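Local coordinates for serine protease inhibitor (Thermoanaerobacter tengcongensis, PDB 2PEF), which belongs to the serpin family, probably inhibits serine proteases, and is captured here in the latent state, its reactive-centre loop inserted into the central beta sheet, at residues A[51-56]-A[292-297]; A[168-173]-A[321-326]; A[178-183]-A[196-201]; A[308-313]-A[327-332]. All coordinates share one frame; numbering follows the deposited sequence. Where two conformers were deposited one is given.

Interaction 1: A[51-56]-A[292-297]; sequences NETLAQ and ADFSKL
Thr53 lays its methyl over the phenyl ring of Phe294, with CG2 4.0 Å from the ring centroid and 26° off the ring normal. The methyl sits toward the rim rather than over the middle, closest to CZ of Phe294 at 3.7 Å, in a CH-pi contact. Thr53 has two branches to offer, and the contact uses both. With CG2 anti to the backbone N (chi1, measured to OG1, is -60°), the methyl goes to the ring while the hydroxyl lies on the other side of CB, where OG1 of Thr53 accepts the backbone N-H of Asp293 at 2.9 Å.

Asp293 divides its carboxylate in a similar way. OD2 takes the amide of Asn51 (ND2 of Asn51 to OD2 of Asp293, 2.7 Å); the oxygen is met on its syn side but well out of the carboxylate plane, and the two flat groups are turned 53° against each other. OD1 faces its own loop. It accepts from OG of Ser295 at 2.7 Å and more distantly from the backbone N of Ser295, the latter bond closing an Asx turn. At the periphery CD2 of Leu54 comes to 4.2 Å from NZ of Lys296, an amine that has a long, weak ion pair with Asp50.

The contact thus ties the beginning of helix 51-62, the helix C of serpins, to the loop that precedes strand 298-300. Its apolar element is buried and its amide-carboxylate pair lies near the surface. Three hydrogen-bond donors converge on a single carboxylate, which would probably keep Asp293 ionised and the turn fixed against the helix.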
loop_
_atom_site.group_PDB
_atom_site.type_symbol
_atom_site.label_atom_id
_atom_site.label_comp_id
_atom_site.label_asym_id
_atom_site.label_seq_id
_atom_site.Cartn_x
_atom_site.Cartn_y
_atom_site.Cartn_z
ATOM N N ASN A 51 -22.775 12.412 6.842
ATOM C CA ASN A 51 -22.524 13.480 7.808
ATOM C C ASN A 51 -21.048 13.598 8.202
ATOM O O ASN A 51 -20.179 13.594 7.327
ATOM C CB ASN A 51 -23.439 13.315 9.028
ATOM C CG ASN A 51 -24.907 13.260 8.646
ATOM O OD1 ASN A 51 -25.433 14.184 8.028
ATOM N ND2 ASN A 51 -25.573 12.169 9.008
ATOM N N GLU A 52 -20.776 13.673 9.504
ATOM C CA GLU A 52 -19.423 13.915 10.018
ATOM C C GLU A 52 -18.454 12.770 9.746
ATOM O O GLU A 52 -17.268 13.005 9.530
ATOM C CB GLU A 52 -19.453 14.224 11.517
ATOM N N THR A 53 -18.956 11.539 9.775
ATOM C CA THR A 53 -18.136 10.370 9.449
ATOM C C THR A 53 -17.602 10.484 8.014
ATOM O O THR A 53 -16.420 10.237 7.763
ATOM C CB THR A 53 -18.918 9.050 9.659
ATOM O OG1 THR A 53 -19.323 8.952 11.028
ATOM C CG2 THR A 53 -18.062 7.837 9.321
ATOM N N LEU A 54 -18.476 10.881 7.091
ATOM C CA LEU A 54 -18.107 11.049 5.688
ATOM C C LEU A 54 -17.155 12.223 5.480
ATOM O O LEU A 54 -16.156 12.091 4.776
ATOM C CB LEU A 54 -19.356 11.218 4.818
ATOM C CG LEU A 54 -19.169 11.570 3.339
ATOM C CD1 LEU A 54 -18.437 10.461 2.569
ATOM C CD2 LEU A 54 -20.519 11.869 2.708
ATOM N N ALA A 55 -17.464 13.360 6.101
ATOM C CA ALA A 55 -16.647 14.572 5.963
ATOM C C ALA A 55 -15.218 14.350 6.453
ATOM O O ALA A 55 -14.259 14.804 5.819
ATOM C CB ALA A 55 -17.295 15.734 6.701
ATOM N N GLN A 56 -15.083 13.629 7.565
ATOM C CA GLN A 56 -13.776 13.274 8.112
ATOM C C GLN A 56 -13.000 12.330 7.189
ATOM O O GLN A 56 -11.798 12.508 6.985
ATOM C CB GLN A 56 -13.928 12.645 9.497
ATOM C CG GLN A 56 -14.339 13.621 10.584
ATOM C CD GLN A 56 -14.699 12.931 11.886
ATOM O OE1 GLN A 56 -14.464 11.732 12.058
ATOM N NE2 GLN A 56 -15.271 13.688 12.815
ATOM N N ALA A 292 -20.280 6.883 14.882
ATOM C CA ALA A 292 -20.159 6.467 13.480
ATOM C C ALA A 292 -21.482 6.493 12.731
ATOM O O ALA A 292 -22.509 6.043 13.240
ATOM C CB ALA A 292 -19.524 5.088 13.370
ATOM N N ASP A 293 -21.436 7.031 11.517
ATOM C CA ASP A 293 -22.593 7.083 10.640
ATOM C C ASP A 293 -22.263 6.394 9.324
ATOM O O ASP A 293 -21.696 7.002 8.414
ATOM C CB ASP A 293 -23.024 8.535 10.397
ATOM C CG ASP A 293 -24.362 8.642 9.677
ATOM O OD1 ASP A 293 -24.742 7.703 8.939
ATOM O OD2 ASP A 293 -25.034 9.679 9.845
ATOM N N PHE A 294 -22.606 5.115 9.243
ATOM C CA PHE A 294 -22.470 4.367 8.003
ATOM C C PHE A 294 -23.834 3.925 7.477
ATOM O O PHE A 294 -23.991 2.814 6.968
ATOM C CB PHE A 294 -21.519 3.182 8.190
ATOM C CG PHE A 294 -20.072 3.580 8.270
ATOM C CD1 PHE A 294 -19.415 3.613 9.495
ATOM C CD2 PHE A 294 -19.369 3.941 7.121
ATOM C CE1 PHE A 294 -18.080 3.986 9.580
ATOM C CE2 PHE A 294 -18.035 4.324 7.196
ATOM C CZ PHE A 294 -17.388 4.346 8.425
ATOM N N SER A 295 -24.808 4.827 7.579
ATOM C CA SER A 295 -26.191 4.545 7.190
ATOM C C SER A 295 -26.361 4.307 5.689
ATOM O O SER A 295 -27.302 3.622 5.268
ATOM C CB SER A 295 -27.115 5.672 7.660
ATOM O OG SER A 295 -26.667 6.933 7.194
ATOM N N LYS A 296 -25.452 4.865 4.892
ATOM C CA LYS A 296 -25.482 4.703 3.435
ATOM C C LYS A 296 -25.001 3.324 2.958
ATOM O O LYS A 296 -25.238 2.956 1.807
ATOM C CB LYS A 296 -24.710 5.833 2.738
ATOM C CG LYS A 296 -25.408 7.193 2.803
ATOM C CD LYS A 296 -24.607 8.285 2.100
ATOM C CE LYS A 296 -25.339 9.620 2.158
ATOM N NZ LYS A 296 -24.471 10.775 1.775
ATOM N N LEU A 297 -24.334 2.572 3.835
ATOM C CA LEU A 297 -23.937 1.184 3.534
ATOM C C LEU A 297 -25.144 0.268 3.372
ATOM O O LEU A 297 -25.146 -0.629 2.528
ATOM C CB LEU A 297 -23.067 0.600 4.653
ATOM C CG LEU A 297 -21.593 0.950 4.831
ATOM C CD1 LEU A 297 -21.080 0.311 6.108
ATOM C CD2 LEU A 297 -20.774 0.471 3.660
#

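Interaction 2: A[168-173]-A[321-326]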
loop_
_atom_site.group_PDB
_atom_site.type_symbol
_atom_site.label_atom_id
_atom_site.label_comp_id
_atom_site.label_asym_id
_atom_site.label_seq_id
_atom_site.Cartn_x
_atom_site.Cartn_y
_atom_site.Cartn_z
ATOM N N ALA A 168 6.864 -7.399 -11.742
ATOM C CA ALA A 168 7.565 -6.751 -12.837
ATOM C C ALA A 168 8.998 -7.241 -12.964
ATOM O O ALA A 168 9.637 -7.582 -11.973
ATOM C CB ALA A 168 7.541 -5.247 -12.653
ATOM N N GLU A 169 9.486 -7.283 -14.201
ATOM C CA GLU A 169 10.883 -7.577 -14.481
ATOM C C GLU A 169 11.659 -6.265 -14.582
ATOM O O GLU A 169 11.114 -5.264 -15.046
ATOM C CB GLU A 169 10.987 -8.333 -15.804
ATOM C CG GLU A 169 12.363 -8.902 -16.120
ATOM C CD GLU A 169 12.341 -9.894 -17.267
ATOM O OE1 GLU A 169 11.488 -10.805 -17.257
ATOM O OE2 GLU A 169 13.190 -9.773 -18.177
ATOM N N TRP A 170 12.928 -6.271 -14.178
ATOM C CA TRP A 170 13.795 -5.113 -14.416
ATOM C C TRP A 170 13.916 -4.865 -15.913
ATOM O O TRP A 170 13.868 -5.805 -16.703
ATOM C CB TRP A 170 15.194 -5.334 -13.836
ATOM C CG TRP A 170 15.226 -5.507 -12.355
ATOM C CD1 TRP A 170 15.669 -6.608 -11.665
ATOM C CD2 TRP A 170 14.812 -4.555 -11.371
ATOM N NE1 TRP A 170 15.547 -6.396 -10.308
ATOM C CE2 TRP A 170 15.032 -5.141 -10.101
ATOM C CE3 TRP A 170 14.278 -3.254 -11.436
ATOM C CZ2 TRP A 170 14.739 -4.477 -8.908
ATOM C CZ3 TRP A 170 13.983 -2.595 -10.248
ATOM C CH2 TRP A 170 14.206 -3.210 -9.001
ATOM N N GLU A 171 14.077 -3.605 -16.302
ATOM C CA GLU A 171 14.319 -3.286 -17.710
ATOM C C GLU A 171 15.615 -3.956 -18.157
ATOM O O GLU A 171 15.696 -4.501 -19.261
ATOM C CB GLU A 171 14.367 -1.772 -17.940
ATOM C CG GLU A 171 14.720 -1.392 -19.375
ATOM C CD GLU A 171 14.819 0.098 -19.591
ATOM O OE1 GLU A 171 15.663 0.747 -18.932
ATOM O OE2 GLU A 171 14.066 0.617 -20.444
ATOM N N THR A 172 16.618 -3.920 -17.280
ATOM C CA THR A 172 17.841 -4.684 -17.446
ATOM C C THR A 172 17.974 -5.611 -16.241
ATOM O O THR A 172 18.262 -5.152 -15.134
ATOM C CB THR A 172 19.087 -3.766 -17.509
ATOM O OG1 THR A 172 18.873 -2.701 -18.443
ATOM C CG2 THR A 172 20.322 -4.559 -17.917
ATOM N N VAL A 173 17.755 -6.907 -16.449
ATOM C CA VAL A 173 17.919 -7.874 -15.355
ATOM C C VAL A 173 19.384 -7.959 -14.921
ATOM O O VAL A 173 20.288 -7.630 -15.690
ATOM C CB VAL A 173 17.366 -9.289 -15.697
ATOM C CG1 VAL A 173 15.852 -9.254 -15.845
ATOM C CG2 VAL A 173 18.012 -9.862 -16.950
ATOM N N LEU A 321 15.778 -10.834 -11.171
ATOM C CA LEU A 321 14.821 -10.717 -12.270
ATOM C C LEU A 321 13.930 -9.478 -12.171
ATOM O O LEU A 321 13.585 -8.882 -13.191
ATOM C CB LEU A 321 13.964 -11.989 -12.370
ATOM C CG LEU A 321 12.888 -12.136 -13.454
ATOM C CD1 LEU A 321 13.493 -12.228 -14.843
ATOM C CD2 LEU A 321 12.020 -13.361 -13.174
ATOM N N GLY A 322 13.556 -9.094 -10.954
ATOM C CA GLY A 322 12.659 -7.960 -10.782
ATOM C C GLY A 322 12.129 -7.802 -9.377
ATOM O O GLY A 322 12.869 -7.949 -8.397
ATOM N N THR A 323 10.841 -7.490 -9.285
ATOM C CA THR A 323 10.189 -7.296 -7.995
ATOM C C THR A 323 8.759 -7.811 -8.046
ATOM O O THR A 323 8.046 -7.605 -9.026
ATOM C CB THR A 323 10.185 -5.801 -7.581
ATOM O OG1 THR A 323 11.533 -5.314 -7.518
ATOM C CG2 THR A 323 9.508 -5.586 -6.225
ATOM N N LYS A 324 8.361 -8.511 -6.989
ATOM C CA LYS A 324 6.967 -8.878 -6.779
ATOM C C LYS A 324 6.570 -8.251 -5.461
ATOM O O LYS A 324 7.299 -8.359 -4.475
ATOM C CB LYS A 324 6.797 -10.396 -6.687
ATOM C CG LYS A 324 7.040 -11.147 -7.987
ATOM C CD LYS A 324 6.973 -12.648 -7.761
ATOM C CE LYS A 324 7.161 -13.404 -9.065
ATOM N N ALA A 325 5.421 -7.584 -5.447
ATOM C CA ALA A 325 4.923 -6.954 -4.235
ATOM C C ALA A 325 3.415 -7.135 -4.157
ATOM O O ALA A 325 2.728 -7.138 -5.182
ATOM C CB ALA A 325 5.292 -5.486 -4.204
ATOM N N GLY A 326 2.913 -7.316 -2.943
ATOM C CA GLY A 326 1.495 -7.553 -2.729
ATOM C C GLY A 326 0.991 -6.814 -1.507
ATOM O O GLY A 326 1.739 -6.575 -0.556
#
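The indole of Trp170 and the backbone of Gly322 meet face-on, CA of Gly322 standing 3.5 Å from the centroid of the five-membered ring in a CH-pi contact. The bare alpha carbon also lets the two strands come close, CA of Glu169 lying 4.1 Å from CA of Gly322; a CB on Gly322 would run into the carbonyl of Ala168. Further along, the six-membered ring passes Thr323 obliquely, CZ2 of Trp170 lying 3.6 Å from OG1 of Thr323, a hydroxyl bonded to Tyr217. The first torsion (-63°) sets CG anti to the carbonyl carbon and beside the backbone N, and that same N donates to the O of Leu321 at 2.9 Å. NE1 finds its acceptor in Asp319 O, and Tyr217 stacks on the indole.

On the outer side Glu169 and Leu321 cross at a slant, with OE1 of Glu169 3.4 Å from CD1 of Leu321, while the other oxygen forms a salt bridge to Lys86. Val173 runs alongside Leu321, pointing the same way. An alanine in place of Trp170 would probably leave Asp319 O without its N-H donor and open a gap over Gly322 and beside Tyr217.

Ala168 and Thr323 form an antiparallel hydrogen-bonded pair, N of Ala168 to O of Thr323 at 3.0 Å. This is the breach of serpin sheet A, where in the latent state the inserted reactive-centre loop, strand 322-331, enters beside strand 158-169.

Interaction 3: A[178-183]-A[196-201]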
loop_
_atom_site.group_PDB
_atom_site.type_symbol
_atom_site.label_atom_id
_atom_site.label_comp_id
_atom_site.label_asym_id
_atom_site.label_seq_id
_atom_site.Cartn_x
_atom_site.Cartn_y
_atom_site.Cartn_z
ATOM N N SER A 178 26.925 -9.647 -12.098
ATOM C CA SER A 178 26.572 -8.421 -11.401
ATOM C C SER A 178 26.033 -8.689 -9.995
ATOM O O SER A 178 25.722 -7.751 -9.258
ATOM C CB SER A 178 25.544 -7.645 -12.226
ATOM O OG SER A 178 26.086 -7.308 -13.492
ATOM N N VAL A 179 25.921 -9.968 -9.637
ATOM C CA VAL A 179 25.410 -10.369 -8.326
ATOM C C VAL A 179 26.540 -11.004 -7.523
ATOM O O VAL A 179 27.210 -11.918 -8.000
ATOM C CB VAL A 179 24.214 -11.352 -8.444
ATOM C CG1 VAL A 179 23.709 -11.773 -7.063
ATOM C CG2 VAL A 179 23.080 -10.732 -9.249
ATOM N N HIS A 180 26.750 -10.514 -6.308
ATOM C CA HIS A 180 27.839 -11.017 -5.471
ATOM C C HIS A 180 27.374 -11.300 -4.048
ATOM O O HIS A 180 26.505 -10.597 -3.517
ATOM C CB HIS A 180 29.008 -10.029 -5.470
ATOM C CG HIS A 180 28.597 -8.606 -5.249
ATOM N ND1 HIS A 180 28.756 -7.962 -4.041
ATOM C CD2 HIS A 180 28.020 -7.707 -6.081
ATOM C CE1 HIS A 180 28.305 -6.724 -4.141
ATOM N NE2 HIS A 180 27.848 -6.545 -5.367
ATOM N N GLU A 181 27.957 -12.337 -3.447
ATOM C CA GLU A 181 27.676 -12.706 -2.066
ATOM C C GLU A 181 28.569 -11.909 -1.127
ATOM O O GLU A 181 29.797 -11.995 -1.194
ATOM C CB GLU A 181 27.888 -14.208 -1.841
ATOM C CG GLU A 181 26.867 -15.106 -2.529
ATOM C CD GLU A 181 27.048 -16.574 -2.183
ATOM O OE1 GLU A 181 28.076 -17.167 -2.579
ATOM O OE2 GLU A 181 26.153 -17.141 -1.518
ATOM N N ASP A 182 27.937 -11.134 -0.252
ATOM C CA ASP A 182 28.653 -10.290 0.689
ATOM C C ASP A 182 28.524 -10.843 2.105
ATOM O O ASP A 182 27.515 -11.463 2.445
ATOM C CB ASP A 182 28.136 -8.853 0.603
ATOM C CG ASP A 182 28.488 -8.176 -0.719
ATOM O OD1 ASP A 182 29.156 -8.807 -1.566
ATOM O OD2 ASP A 182 28.094 -7.006 -0.914
ATOM N N ILE A 183 29.557 -10.630 2.915
ATOM C CA ILE A 183 29.622 -11.211 4.253
ATOM C C ILE A 183 29.122 -10.225 5.309
ATOM O O ILE A 183 29.610 -9.096 5.409
ATOM C CB ILE A 183 31.054 -11.700 4.610
ATOM C CG1 ILE A 183 31.636 -12.556 3.474
ATOM C CG2 ILE A 183 31.040 -12.477 5.929
ATOM C CD1 ILE A 183 33.152 -12.739 3.535
ATOM N N PHE A 196 24.131 -9.079 -3.113
ATOM C CA PHE A 196 23.939 -7.698 -3.520
ATOM C C PHE A 196 24.048 -7.589 -5.033
ATOM O O PHE A 196 24.819 -8.308 -5.666
ATOM C CB PHE A 196 24.955 -6.788 -2.833
ATOM C CG PHE A 196 24.527 -6.327 -1.470
ATOM C CD1 PHE A 196 24.561 -7.196 -0.383
ATOM C CD2 PHE A 196 24.091 -5.024 -1.275
ATOM C CE1 PHE A 196 24.164 -6.767 0.886
ATOM C CE2 PHE A 196 23.691 -4.581 -0.004
ATOM C CZ PHE A 196 23.731 -5.457 1.074
ATOM N N MET A 197 23.254 -6.698 -5.606
ATOM C CA MET A 197 23.098 -6.643 -7.051
ATOM C C MET A 197 23.579 -5.298 -7.595
ATOM O O MET A 197 23.054 -4.244 -7.225
ATOM C CB MET A 197 21.638 -6.903 -7.436
ATOM C CG MET A 197 21.012 -8.139 -6.778
ATOM S SD MET A 197 19.350 -8.529 -7.366
ATOM C CE MET A 197 18.402 -7.137 -6.752
ATOM N N ASN A 198 24.584 -5.361 -8.466
ATOM C CA ASN A 198 25.230 -4.181 -9.039
ATOM C C ASN A 198 24.633 -3.804 -10.380
ATOM O O ASN A 198 24.413 -4.668 -11.237
ATOM C CB ASN A 198 26.722 -4.442 -9.255
ATOM C CG ASN A 198 27.499 -4.571 -7.961
ATOM O OD1 ASN A 198 27.064 -4.121 -6.903
ATOM N ND2 ASN A 198 28.678 -5.181 -8.050
ATOM N N SER A 199 24.396 -2.509 -10.564
ATOM C CA SER A 199 23.911 -1.986 -11.835
ATOM C C SER A 199 24.424 -0.579 -12.106
ATOM O O SER A 199 24.937 0.101 -11.209
ATOM C CB SER A 199 22.382 -1.978 -11.857
ATOM O OG SER A 199 21.877 -1.135 -10.838
ATOM N N GLU A 200 24.291 -0.156 -13.359
ATOM C CA GLU A 200 24.462 1.239 -13.714
ATOM C C GLU A 200 23.086 1.838 -13.883
ATOM O O GLU A 200 22.275 1.341 -14.668
ATOM C CB GLU A 200 25.235 1.387 -15.017
ATOM C CG GLU A 200 26.711 1.116 -14.897
ATOM C CD GLU A 200 27.393 1.048 -16.243
ATOM O OE1 GLU A 200 26.768 1.432 -17.261
ATOM O OE2 GLU A 200 28.559 0.609 -16.278
ATOM N N GLU A 201 22.819 2.901 -13.138
ATOM C CA GLU A 201 21.545 3.599 -13.266
ATOM C C GLU A 201 21.765 5.006 -13.794
ATOM O O GLU A 201 22.888 5.512 -13.775
ATOM C CB GLU A 201 20.777 3.592 -11.940
ATOM C CG GLU A 201 20.471 2.191 -11.397
ATOM C CD GLU A 201 19.733 1.282 -12.380
ATOM O OE1 GLU A 201 19.003 1.774 -13.277
ATOM O OE2 GLU A 201 19.889 0.052 -12.239
#
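The hairpin of strands 179-185 and 191-201, which corresponds to strands 4 and 3 of serpin sheet C and to the region known as the gate, pairs His180 with Phe196 and Val179 with Met197. His180 and Phe196 are the hydrogen-bonded pair, N of Phe196 to O of His180 at 2.8 Å. Two residues along each strand, N of Asn198 reaches O of Ser178 at 2.8 Å.

The side chain that carries the contact is His180. Its first torsion of 47° places CG between the backbone N and the carbonyl carbon, which folds the ring back over the neighbouring strand: the carbonyl O of Phe196 lies 3.2 Å above one ring face, toward the rim. Both ring nitrogens point to partners near the ring plane. ND1 of His180 donates to OD1 of Asp182 at 2.6 Å, two residues on in the same strand. NE2 of His180 donates across the hairpin to OD1 of Asn198 at 3.0 Å, although it comes from above the amide plane and not onto a lone pair.

The other oxygen of Asp182, OD2, lies 3.6 Å from CD1 of Phe196, and the carboxylate is turned only 14° from the plane of that ring. On the other side of the hairpin Val179 and Met197 lie side by side, CG2 of Val179 4.1 Å from CG of Met197.

The short bond from ND1 to Asp182 fixes the rotation of the imidazole and would probably polarise it. A positively charged His180 is possible, though the poorly directed contact of NE2 leaves the question open.

Interaction 4: A[308-313]-A[327-332]; sequences SEVLHK and AVTSVD
His312 turns the edge of its imidazole to Thr329, whose CB lies in the ring plane; in the conformer given, OG1 of Thr329 stands 2.9 Å from the ring carbon CD2, though Thr329 has a second conformer and the short approach is best read cautiously. The hydroxyl is bonded to Ser37 in helix 35-46, and NE2 of His312 has a weak bond to Ser34 O. The alternation of the strand puts His312 on the face that also carries Val310, Thr329 and Val331; its first torsion of -158°, with CG anti to the backbone N, decides which way the ring swings there and brings the CD2 edge to Thr329.

The other flat group is the carboxylate of Asp332. Its OD2 receives two donors from one residue: OG of Ser308 at 2.8 Å, on the anti lone pair, and N of Ser308 at 3.0 Å, from above the carboxylate plane, 36° out of it. An alanine in place of Asp332 would probably leave N and OG of Ser308 without their shared acceptor and let the Ser308 side chain turn.

Between these ends the strands pair in antiparallel register. N of Leu311 meets O of Ser330 at 3.0 Å, and N of Val328 meets O of Lys313 at 2.8 Å. On the opposite face a water lies between OG of Ser330 (2.8 Å) and O of Glu309, bridging the two strands.

Strand 310-318 is strand 5 of sheet A, and the inserted reactive-centre loop runs beside it. The backbone bonds are repeated along the pair whatever the side chains, so the chemistry implies an insertion secured chiefly by main chain, with Asp332 fastening its far end.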
loop_
_atom_site.group_PDB
_atom_site.type_symbol
_atom_site.label_atom_id
_atom_site.label_comp_id
_atom_site.label_asym_id
_atom_site.label_seq_id
_atom_site.Cartn_x
_atom_site.Cartn_y
_atom_site.Cartn_z
ATOM N N SER A 308 -14.225 -1.434 13.238
ATOM C CA SER A 308 -13.479 -2.013 14.349
ATOM C C SER A 308 -11.983 -1.852 14.112
ATOM O O SER A 308 -11.282 -1.233 14.914
ATOM C CB SER A 308 -13.844 -3.487 14.538
ATOM O OG SER A 308 -13.659 -4.214 13.336
ATOM N N GLU A 309 -11.500 -2.407 13.003
ATOM C CA GLU A 309 -10.087 -2.314 12.650
ATOM C C GLU A 309 -9.883 -2.120 11.159
ATOM O O GLU A 309 -10.635 -2.657 10.340
ATOM C CB GLU A 309 -9.321 -3.561 13.111
ATOM C CG GLU A 309 -9.166 -3.701 14.627
ATOM C CD GLU A 309 -8.119 -4.732 15.024
ATOM O OE1 GLU A 309 -7.528 -5.371 14.126
ATOM O OE2 GLU A 309 -7.890 -4.899 16.242
ATOM N N VAL A 310 -8.863 -1.340 10.818
ATOM C CA VAL A 310 -8.357 -1.282 9.453
ATOM C C VAL A 310 -7.000 -1.981 9.478
ATOM O O VAL A 310 -6.065 -1.518 10.140
ATOM C CB VAL A 310 -8.237 0.172 8.935
ATOM C CG1 VAL A 310 -7.627 0.199 7.536
ATOM C CG2 VAL A 310 -9.603 0.850 8.922
ATOM N N LEU A 311 -6.915 -3.110 8.782
ATOM C CA LEU A 311 -5.711 -3.935 8.781
ATOM C C LEU A 311 -5.047 -3.918 7.411
ATOM O O LEU A 311 -5.722 -3.980 6.387
ATOM C CB LEU A 311 -6.047 -5.371 9.195
ATOM C CG LEU A 311 -4.914 -6.366 9.483
ATOM C CD1 LEU A 311 -4.151 -6.001 10.752
ATOM C CD2 LEU A 311 -5.467 -7.784 9.583
ATOM N N HIS A 312 -3.719 -3.838 7.418
ATOM C CA HIS A 312 -2.912 -3.773 6.212
ATOM C C HIS A 312 -1.856 -4.872 6.270
ATOM O O HIS A 312 -1.138 -4.978 7.257
ATOM C CB HIS A 312 -2.236 -2.399 6.123
ATOM C CG HIS A 312 -1.816 -2.015 4.739
ATOM N ND1 HIS A 312 -0.503 -1.801 4.382
ATOM C CD2 HIS A 312 -2.546 -1.795 3.623
ATOM C CE1 HIS A 312 -0.446 -1.467 3.104
ATOM N NE2 HIS A 312 -1.673 -1.457 2.621
ATOM N N LYS A 313 -1.786 -5.691 5.221
ATOM C CA LYS A 313 -0.775 -6.746 5.101
ATOM C C LYS A 313 -0.054 -6.576 3.781
ATOM O O LYS A 313 -0.689 -6.400 2.741
ATOM C CB LYS A 313 -1.406 -8.139 5.143
ATOM C CG LYS A 313 -1.892 -8.596 6.502
ATOM C CD LYS A 313 -2.189 -10.104 6.520
ATOM C CE LYS A 313 -0.929 -10.947 6.327
ATOM N NZ LYS A 313 -1.152 -12.385 6.666
ATOM N N ALA A 327 -0.284 -6.447 -1.543
ATOM C CA ALA A 327 -0.913 -5.770 -0.420
ATOM C C ALA A 327 -2.377 -6.139 -0.296
ATOM O O ALA A 327 -3.064 -6.390 -1.288
ATOM C CB ALA A 327 -0.765 -4.265 -0.546
ATOM N N VAL A 328 -2.836 -6.195 0.945
ATOM C CA VAL A 328 -4.250 -6.309 1.236
ATOM C C VAL A 328 -4.580 -5.270 2.289
ATOM O O VAL A 328 -3.802 -5.047 3.218
ATOM C CB VAL A 328 -4.630 -7.718 1.763
ATOM C CG1 VAL A 328 -6.092 -7.760 2.207
ATOM C CG2 VAL A 328 -4.374 -8.780 0.699
ATOM N N THR A 329 -5.713 -4.604 2.099
ATOM C CA THR A 329 -6.283 -3.744 3.130
ATOM C C THR A 329 -7.705 -4.215 3.419
ATOM O O THR A 329 -8.521 -4.340 2.513
ATOM C CB THR A 329 -6.296 -2.259 2.714
ATOM O OG1 THR A 329 -5.014 -1.892 2.192
ATOM C CG2 THR A 329 -6.633 -1.371 3.913
ATOM N N SER A 330 -7.981 -4.491 4.689
ATOM C CA SER A 330 -9.316 -4.911 5.093
ATOM C C SER A 330 -9.937 -3.914 6.066
ATOM O O SER A 330 -9.237 -3.257 6.847
ATOM C CB SER A 330 -9.296 -6.322 5.690
ATOM O OG SER A 330 -8.453 -6.376 6.823
ATOM N N VAL A 331 -11.261 -3.795 5.995
ATOM C CA VAL A 331 -12.023 -2.940 6.896
ATOM C C VAL A 331 -13.042 -3.803 7.640
ATOM O O VAL A 331 -13.821 -4.534 7.019
ATOM C CB VAL A 331 -12.730 -1.797 6.121
ATOM C CG1 VAL A 331 -13.616 -0.965 7.050
ATOM C CG2 VAL A 331 -11.709 -0.911 5.414
ATOM N N ASP A 332 -13.005 -3.713 8.972
ATOM C CA ASP A 332 -13.875 -4.468 9.899
ATOM C C ASP A 332 -13.434 -5.900 10.261
ATOM O O ASP A 332 -14.150 -6.604 10.981
ATOM C CB ASP A 332 -15.360 -4.416 9.495
ATOM C CG ASP A 332 -16.208 -3.610 10.467
ATOM O OD1 ASP A 332 -17.334 -3.220 10.088
ATOM O OD2 ASP A 332 -15.760 -3.375 11.613
HETATM O O HOH W 1 -14.393 -6.818 13.651
HETATM O O HOH W 2 -9.680 -5.139 8.956
#

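Interactions 2 and 4 share strand 322-331, the inserted reactive-centre loop, and hold it from its two flanks: interaction 2 to strand 158-169 at one end, interaction 4 to strand 310-318 near the other. Both are partly buried, interaction 4 lying nearest the chain's centre (about 11 Å from its own centre), and both rely on backbone bonds, to which one adds an indole face and the other a serine-aspartate pair. Interaction 3, a surface hairpin about 15 Å from interaction 2 (centres), draws its polar character from a histidine. Interaction 1, also partly buried but centred about 24 Å from the chain's centre, joins helix to loop through side chains more than paired backbones.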